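Local coordinates for NleG5-1 effector (Enterobacteria phage YYZ-2008, PDB 5VGC), which is an effector of the NleG family from Escherichia coli O157:H7, tied to ubiquitination, probably acts as a ubiquitin-protein ligase, and binds calcium in the crystal, at the interface of chains A and B. Sequence-based numbering; all coordinates share one arbitrary frame. Chains: chain A/B, NleG5-1 effector.

The interface of chains A and B. Residues chain A 53, 95, 99, 102; chain B 105-107, 110.
Carboxylate oxygen OE2 of A:Glu102 is held from both chains. The backbone N of B:Met107 donates to OE2 of A:Glu102 at 2.8 Å, coming down from above the carboxylate, 54° out of its plane. Within chain A, guanidinium NH1 of A:Arg99 forms a salt bridge to OE2 of A:Glu102 at 3.6 Å, which would favour a charged carboxylate. The other oxygen, OE1 of A:Glu102, takes a weak bond from the backbone N of B:Leu110 at 3.4 Å. The A:Glu102 chain, extended beyond CG, carries its carboxylate to two backbone N-H groups of the partner's loop.

Beside it, A:Arg99 has CG anti to the backbone N (chi1 -164°) and bends at chi2, bringing the guanidinium alongside B:Asn106. The contact there is with the aliphatic part of asparagine: NH2 of A:Arg99 lies 3.6 Å from CB of B:Asn106, and the guanidinium and amide planes are turned 56° apart. B:Met107 sends its methyl CE tip to tip against CG1 of A:Val53, and CE of B:Met107 also lies 3.6 Å from NE of A:Arg99. CG2 of A:Val53 sits in plane at the guanidinium edge.

The twofold repeats this patch with the chains exchanged, though the dimer may be a product of crystal packing. A:Arg99 lies in the last turn of helix 92-102 and A:Glu102 closes it, with A:Val53 on the loop between strands 44-50 and 57-60. They face the loop of chain B that precedes helix 111-125.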
ATOM      1  N   VAL A  53      -1.414  15.204   9.498  1.00 71.14           N
ATOM      2  CA  VAL A  53      -0.688  15.302   8.237  1.00 69.73           C
ATOM      3  C   VAL A  53      -0.275  16.750   8.019  1.00 69.21           C
ATOM      4  O   VAL A  53      -1.033  17.675   8.334  1.00 57.93           O
ATOM      5  CB  VAL A  53      -1.555  14.868   7.033  1.00 60.78           C
ATOM      6  CG1 VAL A  53      -0.733  14.842   5.747  1.00 60.32           C
ATOM      7  CG2 VAL A  53      -2.170  13.494   7.272  1.00 65.39           C
ATOM      8  N   VAL A  95      -9.670  14.050   4.141  1.00 22.98           N
ATOM      9  CA  VAL A  95      -8.253  13.836   4.462  1.00 25.68           C
ATOM     10  C   VAL A  95      -8.115  12.570   5.327  1.00 25.65           C
ATOM     11  O   VAL A  95      -7.363  11.643   4.971  1.00 27.03           O
ATOM     12  CB  VAL A  95      -7.648  15.071   5.165  1.00 27.61           C
ATOM     13  CG1 VAL A  95      -6.229  14.794   5.659  1.00 31.05           C
ATOM     14  CG2 VAL A  95      -7.645  16.274   4.241  1.00 29.40           C
ATOM     15  N   ARG A  99      -6.193   9.167   4.363  1.00 27.06           N
ATOM     16  CA  ARG A  99      -5.115   8.686   5.219  1.00 31.45           C
ATOM     17  C   ARG A  99      -5.427   7.279   5.768  1.00 32.18           C
ATOM     18  O   ARG A  99      -4.532   6.427   5.825  1.00 27.75           O
ATOM     19  CB  ARG A  99      -4.851   9.664   6.360  1.00 36.17           C
ATOM     20  CG  ARG A  99      -3.530   9.455   7.070  1.00 41.68           C
ATOM     21  CD  ARG A  99      -2.379   9.999   6.261  1.00 51.57           C
ATOM     22  NE  ARG A  99      -1.119   9.781   6.953  1.00 67.68           N
ATOM     23  CZ  ARG A  99      -0.441   8.629   6.972  1.00 91.57           C
ATOM     24  NH1 ARG A  99      -0.874   7.549   6.326  1.00 63.65           N
ATOM     25  NH2 ARG A  99       0.707   8.557   7.647  1.00108.71           N
ATOM     26  N   GLU A 102      -4.643   5.000   3.070  1.00 25.68           N
ATOM     27  CA  GLU A 102      -3.166   4.850   2.997  1.00 27.41           C
ATOM     28  C   GLU A 102      -2.629   3.909   4.064  1.00 28.89           C
ATOM     29  O   GLU A 102      -1.793   3.040   3.779  1.00 37.40           O
ATOM     30  CB  GLU A 102      -2.460   6.220   3.091  1.00 34.70           C
ATOM     31  CG  GLU A 102      -2.630   7.110   1.841  1.00 31.55           C
ATOM     32  CD  GLU A 102      -2.020   8.494   1.972  1.00 33.50           C
ATOM     33  OE1 GLU A 102      -2.066   9.246   0.965  1.00 31.28           O
ATOM     34  OE2 GLU A 102      -1.508   8.841   3.070  1.00 42.85           O
TER
ATOM     35  N   GLU B 105       1.062   4.116   0.003  1.00 61.10           N
ATOM     36  CA  GLU B 105       1.908   4.554   1.104  1.00 66.05           C
ATOM     37  C   GLU B 105       1.478   5.926   1.595  1.00 62.81           C
ATOM     38  O   GLU B 105       0.765   6.684   0.890  1.00 62.46           O
ATOM     39  CB  GLU B 105       3.382   4.594   0.668  1.00 88.06           C
ATOM     40  CG  GLU B 105       3.863   3.283   0.033  1.00113.04           C
ATOM     41  CD  GLU B 105       5.319   3.291  -0.395  1.00119.21           C
ATOM     42  OE1 GLU B 105       6.164   3.851   0.338  1.00134.78           O
ATOM     43  OE2 GLU B 105       5.619   2.721  -1.472  1.00123.67           O
ATOM     44  N   ASN B 106       1.915   6.243   2.815  1.00 66.22           N
ATOM     45  CA  ASN B 106       1.716   7.573   3.391  1.00 70.58           C
ATOM     46  C   ASN B 106       1.994   8.673   2.349  1.00 74.61           C
ATOM     47  O   ASN B 106       3.006   8.643   1.638  1.00 81.61           O
ATOM     48  CB  ASN B 106       2.524   7.795   4.689  1.00 76.98           C
ATOM     49  CG  ASN B 106       3.844   7.029   4.734  1.00 95.28           C
ATOM     50  OD1 ASN B 106       3.891   5.880   5.185  1.00103.97           O
ATOM     51  ND2 ASN B 106       4.922   7.666   4.285  1.00113.46           N
ATOM     52  N   MET B 107       1.057   9.609   2.259  1.00 74.23           N
ATOM     53  CA  MET B 107       1.070  10.718   1.293  1.00 90.85           C
ATOM     54  C   MET B 107       0.867  10.369  -0.194  1.00 87.76           C
ATOM     55  O   MET B 107       0.842  11.309  -1.010  1.00124.92           O
ATOM     56  CB  MET B 107       2.337  11.590   1.445  1.00 99.34           C
ATOM     57  CG  MET B 107       2.595  12.164   2.831  1.00102.75           C
ATOM     58  SD  MET B 107       1.286  13.166   3.561  1.00100.04           S
ATOM     59  CE  MET B 107       0.563  11.998   4.725  1.00 96.52           C
ATOM     60  N   LEU B 110      -2.507  12.026  -0.927  1.00 46.56           N
ATOM     61  CA  LEU B 110      -2.502  13.418  -0.480  1.00 41.12           C
ATOM     62  C   LEU B 110      -1.355  14.309  -0.991  1.00 41.14           C
ATOM     63  O   LEU B 110      -1.381  15.514  -0.732  1.00 38.24           O
ATOM     64  CB  LEU B 110      -2.535  13.458   1.049  1.00 40.15           C
ATOM     65  CG  LEU B 110      -3.826  12.904   1.642  1.00 39.62           C
ATOM     66  CD1 LEU B 110      -3.668  12.566   3.113  1.00 41.30           C
ATOM     67  CD2 LEU B 110      -4.974  13.861   1.402  1.00 37.20           C
TER